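Local coordinates for clavulanic acid biosynthesis oligopeptide binding protein 2 (Streptomyces clavuligerus, PDB 2WOP), which binds a free arginine in this crystal and probably acts as an extracellular solute-binding protein in peptide transport, at residues 305-310 against 448-453; 56-61 against 551-556. All coordinates share one frame; numbering follows the deposited sequence.

Interaction 1: residues 305-310 against 448-453. With ARG (arginine), chain B.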
loop_
_atom_site.group_PDB
_atom_site.type_symbol
_atom_site.label_atom_id
_atom_site.label_comp_id
_atom_site.label_asym_id
_atom_site.label_seq_id
_atom_site.Cartn_x
_atom_site.Cartn_y
_atom_site.Cartn_z
ATOM N N HIS A 305 -5.200 10.886 2.179
ATOM C CA HIS A 305 -6.055 11.143 3.317
ATOM C C HIS A 305 -7.305 11.799 2.758
ATOM O O HIS A 305 -7.211 12.786 2.029
ATOM C CB HIS A 305 -5.381 12.103 4.295
ATOM C CG HIS A 305 -6.094 12.224 5.606
ATOM N ND1 HIS A 305 -6.678 11.147 6.243
ATOM C CD2 HIS A 305 -6.266 13.284 6.435
ATOM C CE1 HIS A 305 -7.200 11.540 7.390
ATOM N NE2 HIS A 305 -6.961 12.832 7.530
ATOM N N PHE A 306 -8.467 11.278 3.139
ATOM C CA PHE A 306 -9.708 11.791 2.570
ATOM C C PHE A 306 -10.919 11.649 3.476
ATOM O O PHE A 306 -10.871 10.950 4.480
ATOM C CB PHE A 306 -9.963 11.148 1.185
ATOM C CG PHE A 306 -10.255 9.666 1.222
ATOM C CD1 PHE A 306 -11.582 9.199 1.226
ATOM C CD2 PHE A 306 -9.216 8.737 1.204
ATOM C CE1 PHE A 306 -11.854 7.814 1.223
ATOM C CE2 PHE A 306 -9.479 7.365 1.206
ATOM C CZ PHE A 306 -10.792 6.899 1.223
ATOM N N VAL A 307 -12.001 12.327 3.108
ATOM C CA VAL A 307 -13.260 12.179 3.831
ATOM C C VAL A 307 -14.246 11.577 2.837
ATOM O O VAL A 307 -14.371 12.068 1.708
ATOM C CB VAL A 307 -13.786 13.532 4.347
ATOM C CG1 VAL A 307 -15.201 13.379 4.919
ATOM C CG2 VAL A 307 -12.844 14.096 5.440
ATOM N N ALA A 308 -14.924 10.511 3.256
ATOM C CA ALA A 308 -15.922 9.846 2.400
ATOM C C ALA A 308 -17.311 10.232 2.863
ATOM O O ALA A 308 -17.564 10.308 4.066
ATOM C CB ALA A 308 -15.755 8.343 2.452
ATOM N N MET A 309 -18.209 10.444 1.903
ATOM C CA MET A 309 -19.605 10.750 2.214
ATOM C C MET A 309 -20.502 9.651 1.638
ATOM O O MET A 309 -20.286 9.189 0.514
ATOM C CB MET A 309 -19.989 12.111 1.666
ATOM C CG MET A 309 -19.535 13.274 2.584
ATOM S SD MET A 309 -19.901 14.873 1.829
ATOM C CE MET A 309 -18.482 15.065 0.740
ATOM N N GLN A 310 -21.500 9.242 2.423
ATOM C CA GLN A 310 -22.223 7.996 2.210
ATOM C C GLN A 310 -23.654 8.284 1.784
ATOM O O GLN A 310 -24.465 8.669 2.618
ATOM C CB GLN A 310 -22.257 7.187 3.530
ATOM C CG GLN A 310 -20.973 6.425 3.858
ATOM C CD GLN A 310 -19.748 7.323 3.877
ATOM O OE1 GLN A 310 -18.954 7.301 2.936
ATOM N NE2 GLN A 310 -19.605 8.142 4.930
ATOM N N LEU A 448 -20.415 10.997 7.142
ATOM C CA LEU A 448 -19.020 11.282 6.768
ATOM C C LEU A 448 -18.071 10.354 7.515
ATOM O O LEU A 448 -18.335 9.999 8.666
ATOM C CB LEU A 448 -18.628 12.733 7.064
ATOM C CG LEU A 448 -19.589 13.838 6.615
ATOM C CD1 LEU A 448 -20.395 14.323 7.832
ATOM C CD2 LEU A 448 -18.854 14.990 5.971
ATOM N N LEU A 449 -16.956 10.011 6.875
ATOM C CA LEU A 449 -15.956 9.104 7.461
ATOM C C LEU A 449 -14.576 9.636 7.131
ATOM O O LEU A 449 -14.292 9.966 5.970
ATOM C CB LEU A 449 -16.100 7.681 6.899
ATOM C CG LEU A 449 -17.346 6.861 7.290
ATOM C CD1 LEU A 449 -17.471 5.614 6.417
ATOM C CD2 LEU A 449 -17.260 6.459 8.771
ATOM N N VAL A 450 -13.719 9.715 8.151
ATOM C CA VAL A 450 -12.340 10.130 7.931
ATOM C C VAL A 450 -11.500 8.875 7.761
ATOM O O VAL A 450 -11.588 7.947 8.571
ATOM C CB VAL A 450 -11.807 10.971 9.109
ATOM C CG1 VAL A 450 -10.313 11.319 8.909
ATOM C CG2 VAL A 450 -12.621 12.244 9.260
ATOM N N THR A 451 -10.683 8.825 6.713
ATOM C CA THR A 451 -9.808 7.673 6.567
ATOM C C THR A 451 -8.585 8.001 5.720
ATOM O O THR A 451 -8.432 9.133 5.226
ATOM C CB THR A 451 -10.585 6.424 6.036
ATOM O OG1 THR A 451 -9.816 5.231 6.253
ATOM C CG2 THR A 451 -10.885 6.571 4.534
ATOM N N ASP A 452 -7.709 7.019 5.574
ATOM C CA ASP A 452 -6.609 7.122 4.625
ATOM C C ASP A 452 -6.462 5.799 3.888
ATOM O O ASP A 452 -7.041 4.802 4.301
ATOM C CB ASP A 452 -5.312 7.587 5.289
ATOM C CG ASP A 452 -4.828 6.663 6.392
ATOM O OD1 ASP A 452 -5.463 5.629 6.690
ATOM O OD2 ASP A 452 -3.788 7.006 6.997
ATOM N N TRP A 453 -5.719 5.807 2.791
ATOM C CA TRP A 453 -5.645 4.650 1.906
ATOM C C TRP A 453 -4.342 4.668 1.129
ATOM O O TRP A 453 -3.927 5.721 0.672
ATOM C CB TRP A 453 -6.798 4.734 0.908
ATOM C CG TRP A 453 -6.653 3.891 -0.306
ATOM C CD1 TRP A 453 -6.353 4.329 -1.572
ATOM C CD2 TRP A 453 -6.846 2.478 -0.401
ATOM N NE1 TRP A 453 -6.326 3.265 -2.446
ATOM C CE2 TRP A 453 -6.615 2.115 -1.757
ATOM C CE3 TRP A 453 -7.145 1.474 0.525
ATOM C CZ2 TRP A 453 -6.698 0.789 -2.204
ATOM C CZ3 TRP A 453 -7.258 0.153 0.079
ATOM C CH2 TRP A 453 -7.028 -0.176 -1.278
HETATM N N ARG B . -4.513 -0.865 1.007
HETATM C CA ARG B . -4.428 -1.192 2.453
HETATM C C ARG B . -4.712 0.037 3.312
HETATM O O ARG B . -4.709 1.193 2.856
HETATM C CB ARG B . -3.045 -1.746 2.782
HETATM C CG ARG B . -1.919 -0.775 2.413
HETATM C CD ARG B . -0.618 -1.176 3.068
HETATM N NE ARG B . -0.160 -2.511 2.672
HETATM C CZ ARG B . 0.315 -2.823 1.462
HETATM N NH1 ARG B . 0.382 -1.905 0.498
HETATM N NH2 ARG B . 0.729 -4.057 1.219
HETATM O OXT ARG B . -4.915 -0.130 4.508
#

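Interaction 2: residues 56-61 against 551-556. With ARG (arginine), chain B.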
loop_
_atom_site.group_PDB
_atom_site.type_symbol
_atom_site.label_atom_id
_atom_site.label_comp_id
_atom_site.label_asym_id
_atom_site.label_seq_id
_atom_site.Cartn_x
_atom_site.Cartn_y
_atom_site.Cartn_z
ATOM N N VAL A 56 6.405 -5.458 5.848
ATOM C CA VAL A 56 6.689 -6.891 5.783
ATOM C C VAL A 56 6.802 -7.304 4.309
ATOM O O VAL A 56 7.598 -8.186 3.971
ATOM C CB VAL A 56 5.650 -7.724 6.547
ATOM C CG1 VAL A 56 5.946 -9.232 6.408
ATOM C CG2 VAL A 56 5.680 -7.340 8.029
ATOM N N TRP A 57 6.044 -6.656 3.421
ATOM C CA TRP A 57 6.242 -6.909 1.976
ATOM C C TRP A 57 7.650 -6.508 1.559
ATOM O O TRP A 57 8.296 -7.180 0.756
ATOM C CB TRP A 57 5.237 -6.138 1.147
ATOM C CG TRP A 57 3.873 -6.701 1.251
ATOM C CD1 TRP A 57 3.353 -7.468 2.274
ATOM C CD2 TRP A 57 2.836 -6.545 0.297
ATOM N NE1 TRP A 57 2.042 -7.793 1.995
ATOM C CE2 TRP A 57 1.698 -7.234 0.792
ATOM C CE3 TRP A 57 2.753 -5.884 -0.943
ATOM C CZ2 TRP A 57 0.478 -7.282 0.085
ATOM C CZ3 TRP A 57 1.543 -5.922 -1.638
ATOM C CH2 TRP A 57 0.424 -6.626 -1.123
ATOM N N LEU A 58 8.129 -5.406 2.136
ATOM C CA LEU A 58 9.494 -4.963 1.909
ATOM C C LEU A 58 10.499 -6.002 2.410
ATOM O O LEU A 58 11.482 -6.325 1.728
ATOM C CB LEU A 58 9.673 -3.628 2.635
ATOM C CG LEU A 58 10.684 -2.585 2.247
ATOM C CD1 LEU A 58 10.443 -2.110 0.810
ATOM C CD2 LEU A 58 10.534 -1.456 3.306
ATOM N N LEU A 59 10.239 -6.545 3.603
ATOM C CA LEU A 59 11.076 -7.583 4.189
ATOM C C LEU A 59 11.045 -8.852 3.342
ATOM O O LEU A 59 12.043 -9.550 3.218
ATOM C CB LEU A 59 10.562 -7.885 5.597
ATOM C CG LEU A 59 11.337 -8.844 6.468
ATOM C CD1 LEU A 59 12.737 -8.297 6.725
ATOM C CD2 LEU A 59 10.544 -8.988 7.775
ATOM N N GLN A 60 9.890 -9.152 2.753
ATOM C CA GLN A 60 9.764 -10.304 1.845
ATOM C C GLN A 60 10.691 -10.235 0.636
ATOM O O GLN A 60 10.994 -11.273 0.031
ATOM C CB GLN A 60 8.295 -10.492 1.400
ATOM C CG GLN A 60 7.450 -11.240 2.458
ATOM C CD GLN A 60 7.871 -12.702 2.631
ATOM O OE1 GLN A 60 8.545 -13.272 1.771
ATOM N NE2 GLN A 60 7.481 -13.305 3.749
ATOM N N ARG A 61 11.146 -9.031 0.265
ATOM C CA ARG A 61 12.096 -8.939 -0.859
ATOM C C ARG A 61 13.443 -9.587 -0.507
ATOM O O ARG A 61 14.198 -9.942 -1.387
ATOM C CB ARG A 61 12.278 -7.508 -1.376
ATOM C CG ARG A 61 11.044 -7.021 -2.125
ATOM C CD ARG A 61 10.987 -5.501 -2.288
ATOM N NE ARG A 61 12.099 -4.889 -3.028
ATOM C CZ ARG A 61 12.219 -4.910 -4.357
ATOM N NH1 ARG A 61 11.333 -5.597 -5.106
ATOM N NH2 ARG A 61 13.225 -4.267 -4.928
ATOM N N TYR A 551 12.151 2.910 2.359
ATOM C CA TYR A 551 13.442 2.497 1.841
ATOM C C TYR A 551 13.423 1.034 1.382
ATOM O O TYR A 551 12.798 0.196 2.031
ATOM C CB TYR A 551 14.527 2.613 2.920
ATOM C CG TYR A 551 14.878 4.022 3.379
ATOM C CD1 TYR A 551 15.149 4.284 4.731
ATOM C CD2 TYR A 551 14.958 5.085 2.464
ATOM C CE1 TYR A 551 15.518 5.577 5.168
ATOM C CE2 TYR A 551 15.321 6.379 2.889
ATOM C CZ TYR A 551 15.588 6.618 4.247
ATOM O OH TYR A 551 15.944 7.894 4.682
ATOM N N ASP A 552 14.124 0.737 0.287
ATOM C CA ASP A 552 14.250 -0.652 -0.168
ATOM C C ASP A 552 15.341 -1.363 0.656
ATOM O O ASP A 552 16.525 -1.368 0.312
ATOM C CB ASP A 552 14.513 -0.709 -1.679
ATOM C CG ASP A 552 14.323 -2.088 -2.248
ATOM O OD1 ASP A 552 13.636 -2.925 -1.611
ATOM O OD2 ASP A 552 14.865 -2.332 -3.343
ATOM N N ILE A 553 14.910 -1.941 1.777
ATOM C CA ILE A 553 15.812 -2.587 2.727
ATOM C C ILE A 553 16.755 -3.598 2.051
ATOM O O ILE A 553 17.946 -3.655 2.353
ATOM C CB ILE A 553 14.994 -3.327 3.824
ATOM C CG1 ILE A 553 14.024 -2.360 4.534
ATOM C CG2 ILE A 553 15.933 -4.057 4.827
ATOM C CD1 ILE A 553 14.686 -1.137 5.205
ATOM N N GLN A 554 16.210 -4.397 1.138
ATOM C CA GLN A 554 16.984 -5.458 0.508
ATOM C C GLN A 554 18.218 -4.941 -0.265
ATOM O O GLN A 554 19.170 -5.687 -0.477
ATOM C CB GLN A 554 16.085 -6.305 -0.404
ATOM C CG GLN A 554 15.618 -5.596 -1.681
ATOM C CD GLN A 554 16.634 -5.648 -2.823
ATOM O OE1 GLN A 554 17.454 -6.558 -2.895
ATOM N NE2 GLN A 554 16.553 -4.685 -3.737
ATOM N N ALA A 555 18.182 -3.679 -0.698
ATOM C CA ALA A 555 19.296 -3.109 -1.474
ATOM C C ALA A 555 20.450 -2.646 -0.589
ATOM O O ALA A 555 21.542 -2.362 -1.087
ATOM C CB ALA A 555 18.809 -1.950 -2.357
ATOM N N MET A 556 20.207 -2.569 0.716
ATOM C CA MET A 556 21.163 -1.905 1.613
ATOM C C MET A 556 22.368 -2.759 1.934
ATOM O O MET A 556 22.274 -3.996 2.034
ATOM C CB MET A 556 20.495 -1.513 2.919
ATOM C CG MET A 556 19.426 -0.456 2.745
ATOM S SD MET A 556 18.527 -0.191 4.276
ATOM C CE MET A 556 17.540 1.226 3.747
HETATM N N ARG B . -4.513 -0.865 1.007
HETATM C CA ARG B . -4.428 -1.192 2.453
HETATM C C ARG B . -4.712 0.037 3.312
HETATM O O ARG B . -4.709 1.193 2.856
HETATM C CB ARG B . -3.045 -1.746 2.782
HETATM C CG ARG B . -1.919 -0.775 2.413
HETATM C CD ARG B . -0.618 -1.176 3.068
HETATM N NE ARG B . -0.160 -2.511 2.672
HETATM C CZ ARG B . 0.315 -2.823 1.462
HETATM N NH1 ARG B . 0.382 -1.905 0.498
HETATM N NH2 ARG B . 0.729 -4.057 1.219
HETATM O OXT ARG B . -4.915 -0.130 4.508
HETATM O O HOH W 1 13.317 -4.530 0.726
#

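Interaction 1: residues 305-310 against 448-453
F306 and T451 form a hydrogen-bonded pair of two antiparallel strands, with F306 N to T451 O at 3.0 Å and T451 N to F306 O at 3.1 Å. A308 and L449 form the next such pair. F306 has CG between its backbone N and carbonyl carbon (chi1 67°), which stands the ring beside T451. Beyond CB and CG, CD2 makes only a long approach to T451 O. CE2 meets T451 CG2 and, at the ring edge, W453 CB. CE1 also touches T451 CG2, and CZ at the tip comes nearest to it, at 3.3 Å. This methyl sits over one ring face, 3.8 Å from the centroid, in a CH-pi contact. On the other face of the sheet V307 meets V450 and L448, and H305 ND1 gives T451 O a weak second bond.

Q310 NE2 donates to A308 O at 3.1 Å from above the carbonyl plane, and also bonds L446 O. It comes within 3.5 Å of L449 CG, the two side chains crossing at about a right angle. With an alanine here, A308 O and L446 O would probably lose this donor, and a gap is likely to open beside L449. W453 CZ3 comes near the alpha-amino N of the bound arginine. This is a central strand pair of a solute-binding protein lobe, running up to the ligand site.

Interaction 2: residues 56-61 against 551-556
L58 and R61, one turn apart on helix 54-63, face the bend at 551-556, where D552 centres an inverse gamma turn and 553-555 form a short 3-10 segment. The nearest CA atoms are those of R61 and Q554, 6.2 Å apart.

R61 grips D552 side-on in a salt bridge. NE donates to OD1 at 2.9 Å and NH2 to OD2 at 3.0 Å. Both oxygens are met on their syn sides. The guanidinium and carboxylate planes are turned 41° apart, so both nitrogens approach from somewhat outside the carboxylate plane. The R61 chain bends at chi3 (60°), which turns the NE edge to the acid. Q554 NE2 reaches OD2 from the opposite face, at 2.9 Å. OD2 thus holds two donors, and Y543 OH adds a weak bond. R61 NH1 goes on to Y70 O. With these partners the buried pair is likely to stay charged.

The site joins the helix to the C-terminal part of the chain, in the lobe of this solute-binding fold that holds strand 34-39. A water lies between the two segments. It donates to L58 O and D552 OD1 and accepts from Q554 N.

Beside the salt bridge, L58 supplies the apolar part. Its CD2 lies 3.8 Å from I553 CG1, the two side chains crossing at about a right angle, and close to Y551 O. I553 continues onto L35 and L37 of strand 34-39. On another side of the same helix, W57 lays its ring against the bound arginine, whose NH2 sits over the ring centre.

How the interactions relate
From the N terminus, the chain first passes helix 54-63, which holds one half of interaction 2. Strand 303-309 follows, then strand 448-453. Interaction 1 pairs these strands and closes a loop of 137 residues. The 551-556 bend comes last and returns to the helix, closing a loop of 489 residues. Interaction 1 is nested inside that loop. Interaction 1 lies in the sheet that also contains strands 391-397 and 523-534. Interaction 2 ties the helix to the C-terminal region near strand 34-39. Their centres are 30 Å apart, on opposite sides of the chain's centre. The bound arginine spans the gap, touching W453 at one end and W57 at the other.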